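Local atomic coordinates of dienelactone hydrolase (Anabaena variabilis, PDB entry 2O2G), a protein that probably acts as a hydrolase of the dienelactone hydrolase family, whose members have the alpha/beta-hydrolase fold. Residues A127-A132 and S154-V159; A161-I166 and L185-R190. All coordinates share one frame; numbering follows the deposited sequence.

How the contacts relate
Leu185 of contact 2 packs on Leu156 and Val159 of contact 1, and Leu129 touches Thr163, so the two sites meet directly; they illustrate packing over an alpha/beta-hydrolase sheet and pairing within it. Contact 1 sets helix 123-134 against the loop leading from strand 139-145 toward strand 163-168; contact 2, next along the chain, pairs strand 163-168 with the outermost strand 189-194. Their centres lie about 11 Å apart on the same side of the molecule's centre. The loop of contact 1 therefore touches both helix 123-134 and the beginning of the strand pair at this edge of the sheet.

Contact 1 of 2, residues A127-A132 and S154-V159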
# COMPACT_ATOMS: atom_id res chain seq x y z
N ALA A 127 8.09 1.33 -1.74
CA ALA A 127 7.60 1.68 -3.06
C ALA A 127 6.47 2.71 -2.94
O ALA A 127 6.44 3.67 -3.70
CB ALA A 127 7.15 0.45 -3.78
N ALA A 128 5.60 2.53 -1.93
CA ALA A 128 4.49 3.42 -1.65
C ALA A 128 4.99 4.81 -1.31
O ALA A 128 4.40 5.79 -1.79
CB ALA A 128 3.68 2.90 -0.49
N LEU A 129 6.04 4.89 -0.48
CA LEU A 129 6.57 6.19 -0.10
C LEU A 129 7.22 6.87 -1.28
O LEU A 129 7.11 8.09 -1.41
CB LEU A 129 7.55 6.10 1.08
CG LEU A 129 6.78 5.67 2.34
CD1 LEU A 129 7.71 5.05 3.34
CD2 LEU A 129 5.98 6.83 2.96
N VAL A 130 7.91 6.12 -2.15
CA VAL A 130 8.56 6.74 -3.32
C VAL A 130 7.49 7.29 -4.27
O VAL A 130 7.63 8.39 -4.80
CB VAL A 130 9.53 5.77 -4.06
CG1 VAL A 130 10.08 6.42 -5.34
CG2 VAL A 130 10.67 5.38 -3.14
N ALA A 131 6.42 6.53 -4.47
CA ALA A 131 5.30 6.96 -5.30
C ALA A 131 4.57 8.20 -4.72
O ALA A 131 4.21 9.11 -5.47
CB ALA A 131 4.31 5.79 -5.48
N ALA A 132 4.34 8.21 -3.41
CA ALA A 132 3.66 9.30 -2.73
C ALA A 132 4.39 10.63 -2.93
O ALA A 132 3.75 11.67 -3.13
CB ALA A 132 3.49 8.97 -1.24
N SER A 154 15.78 9.44 -0.34
CA SER A 154 15.57 10.68 -1.13
C SER A 154 14.09 11.04 -1.17
O SER A 154 13.74 12.22 -1.18
CB SER A 154 16.15 10.54 -2.53
OG SER A 154 15.60 9.39 -3.15
N ALA A 155 13.23 10.04 -1.20
CA ALA A 155 11.79 10.28 -1.20
C ALA A 155 11.25 10.73 0.13
O ALA A 155 10.30 11.51 0.16
CB ALA A 155 11.04 9.02 -1.63
N LEU A 156 11.81 10.21 1.22
CA LEU A 156 11.19 10.43 2.54
C LEU A 156 10.84 11.88 2.92
O LEU A 156 9.67 12.15 3.23
CB LEU A 156 12.01 9.78 3.66
CG LEU A 156 12.00 8.25 3.71
CD1 LEU A 156 12.94 7.82 4.85
CD2 LEU A 156 10.60 7.68 3.87
N PRO A 157 11.81 12.80 2.87
CA PRO A 157 11.46 14.19 3.22
C PRO A 157 10.51 14.94 2.24
O PRO A 157 10.06 16.04 2.58
CB PRO A 157 12.83 14.89 3.30
CG PRO A 157 13.74 14.07 2.46
CD PRO A 157 13.25 12.66 2.55
N HIS A 158 10.21 14.35 1.08
CA HIS A 158 9.31 14.96 0.13
C HIS A 158 7.89 14.44 0.26
O HIS A 158 6.97 15.03 -0.31
CB HIS A 158 9.82 14.77 -1.30
CG HIS A 158 11.09 15.52 -1.56
ND1 HIS A 158 12.32 14.91 -1.66
CD2 HIS A 158 11.33 16.86 -1.64
CE1 HIS A 158 13.25 15.82 -1.85
NE2 HIS A 158 12.68 17.01 -1.84
N VAL A 159 7.73 13.35 0.99
CA VAL A 159 6.39 12.77 1.19
C VAL A 159 5.53 13.80 1.93
O VAL A 159 5.95 14.34 2.97
CB VAL A 159 6.48 11.46 1.96
CG1 VAL A 159 5.05 10.95 2.39
CG2 VAL A 159 7.18 10.43 1.13
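Val130 and Ala155 bring the two backbones closest, their CA atoms 5.2 Å apart, and the Ala132 and Val159 CA atoms follow at 5.9 Å. Segment 127-132 is part of helix 123-134, which in this alpha/beta-hydrolase fold follows the probable nucleophile elbow; segment 154-159 belongs to the loop between strands 139-145 and 163-168 and makes a short 3-10 turn at 156-158. No hydrogen bond links the two segments; the contact is van der Waals packing of apolar groups, with 247 Å² buried. Ala155 directs its methyl toward the helix, and CB lies 3.8 Å from Val130 CA. Although the Val130 side chain sets out away from the loop, its CG2 branch, anti to the carbonyl carbon, still reaches Ala155 CB at 4.0 Å. Beyond this close point, Leu129 and Leu156 cross obliquely, touching through Leu129 CD1 and Leu156 CD2 at 3.9 Å. Leu129 also touches Val142 of strand 139-145. Val159 divides its two methyls between Ala132 and Leu129. CG1, anti to the backbone N (chi1 170°), approaches Ala132 CB at 4.4 Å, whereas CG2 lies 3.5 Å from Leu129 O and also packs against Leu129 CD2. The loop has its own internal brace on the exposed side: His158 ND1 donates to Ser154 O at 3.1 Å, meeting the oxygen nearly along the C=O axis, with that oxygen only 10° out of the imidazole plane.

Contact 2 of 2, residues A161-I166 and L185-R190; sequences APTLLI and LQTSKR
Thr163 pairs with Lys189, and Leu164 with Arg190, in a parallel register closed by three backbone hydrogen bonds. Thr163 N donates to Ser188 O, Arg190 N to Thr163 O, and Leu165 N to Arg190 O, the last at 2.8 Å; CA-H...O contacts from Pro162, Lys189 and Leu164 reach the same three oxygens. Among side-chain polar bonds, Thr163 OG1, anti to its carbonyl carbon (chi1 -62°), turns back to donate to Ala161 O at 2.8 Å. The extended Lys189 chain brings NZ to Leu185 O from above the carbonyl plane, and NZ also bonds Leu182 O. Apolar contacts flank the pairing: Thr163 CG2 meets Leu185 CD1 at 3.8 Å, the side chains crossing at about a right angle, and on the other face Leu164 CD1 rests 4.0 Å from Arg190 CB and 3.6 Å from Arg190 O. An alanine at Thr163 would probably leave Ala161 O without its hydroxyl partner and open a small gap where CG2 met Leu185 CD1. The pairing closes a beta-alpha-beta unit whose helix 172-184 covers Leu165; helix 206-221 packs on Leu164 and Arg190 through Trp217, which also bonds Pro162 O, and strand 139-145 continues the sheet beyond strand 163-168.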
# COMPACT_ATOMS: atom_id res chain seq x y z
N ALA A 161 2.02 13.09 2.19
CA ALA A 161 0.90 12.28 2.67
C ALA A 161 1.13 11.82 4.10
O ALA A 161 2.20 11.25 4.39
CB ALA A 161 0.73 11.07 1.78
N PRO A 162 0.18 12.12 5.02
CA PRO A 162 0.33 11.60 6.41
C PRO A 162 0.58 10.08 6.41
O PRO A 162 -0.22 9.29 5.89
CB PRO A 162 -1.00 11.99 7.07
CG PRO A 162 -1.37 13.28 6.33
CD PRO A 162 -0.99 13.01 4.89
N THR A 163 1.68 9.70 7.06
CA THR A 163 2.24 8.36 7.01
C THR A 163 2.31 7.64 8.37
O THR A 163 2.84 8.15 9.34
CB THR A 163 3.68 8.45 6.44
OG1 THR A 163 3.64 8.98 5.11
CG2 THR A 163 4.40 7.13 6.47
N LEU A 164 1.79 6.42 8.37
CA LEU A 164 1.78 5.56 9.52
C LEU A 164 2.65 4.35 9.21
O LEU A 164 2.37 3.55 8.30
CB LEU A 164 0.35 5.08 9.78
CG LEU A 164 0.15 4.00 10.83
CD1 LEU A 164 0.69 4.44 12.18
CD2 LEU A 164 -1.35 3.66 10.88
N LEU A 165 3.71 4.22 9.97
CA LEU A 165 4.62 3.09 9.88
C LEU A 165 4.21 2.04 10.96
O LEU A 165 4.08 2.36 12.15
CB LEU A 165 6.05 3.58 10.07
CG LEU A 165 6.58 4.66 9.11
CD1 LEU A 165 8.03 4.99 9.43
CD2 LEU A 165 6.50 4.23 7.67
N ILE A 166 3.94 0.82 10.55
CA ILE A 166 3.55 -0.22 11.47
C ILE A 166 4.59 -1.30 11.41
O ILE A 166 4.90 -1.80 10.31
CB ILE A 166 2.17 -0.89 11.10
CG1 ILE A 166 1.02 0.13 11.06
CG2 ILE A 166 1.81 -1.96 12.14
CD1 ILE A 166 -0.31 -0.43 10.42
N LEU A 185 10.83 11.80 7.71
CA LEU A 185 9.53 12.30 7.28
C LEU A 185 9.32 13.71 7.88
O LEU A 185 9.73 13.97 9.02
CB LEU A 185 8.39 11.36 7.69
CG LEU A 185 8.40 9.98 7.03
CD1 LEU A 185 7.47 8.99 7.72
CD2 LEU A 185 8.06 10.14 5.55
N GLN A 186 8.74 14.60 7.09
CA GLN A 186 8.45 15.97 7.49
C GLN A 186 6.95 16.25 7.57
O GLN A 186 6.55 17.37 7.85
CB GLN A 186 9.09 16.96 6.49
CG GLN A 186 10.59 16.76 6.34
CD GLN A 186 11.31 16.97 7.65
OE1 GLN A 186 11.24 18.04 8.24
NE2 GLN A 186 12.02 15.94 8.10
N THR A 187 6.12 15.24 7.34
CA THR A 187 4.68 15.38 7.34
C THR A 187 4.12 14.83 8.64
O THR A 187 4.89 14.39 9.50
CB THR A 187 4.08 14.61 6.13
OG1 THR A 187 2.65 14.81 6.06
CG2 THR A 187 4.40 13.10 6.22
N SER A 188 2.79 14.86 8.81
CA SER A 188 2.14 14.26 9.97
C SER A 188 2.52 12.79 9.90
O SER A 188 2.46 12.16 8.82
CB SER A 188 0.61 14.40 9.96
OG SER A 188 0.22 15.75 10.14
N LYS A 189 2.89 12.21 11.04
CA LYS A 189 3.44 10.87 10.98
C LYS A 189 3.33 10.13 12.31
O LYS A 189 3.18 10.77 13.36
CB LYS A 189 4.92 11.01 10.59
CG LYS A 189 5.72 11.78 11.59
CD LYS A 189 7.16 12.03 11.14
CE LYS A 189 7.92 12.74 12.19
NZ LYS A 189 9.29 13.22 11.74
N ARG A 190 3.44 8.80 12.24
CA ARG A 190 3.44 7.96 13.45
C ARG A 190 4.03 6.62 13.17
O ARG A 190 3.89 6.08 12.07
CB ARG A 190 2.04 7.75 13.99
CG ARG A 190 1.93 7.11 15.37
CD ARG A 190 0.49 7.19 15.85
NE ARG A 190 0.14 8.61 15.97
CZ ARG A 190 -1.07 9.13 15.79
NH1 ARG A 190 -2.11 8.37 15.48
NH2 ARG A 190 -1.24 10.45 15.89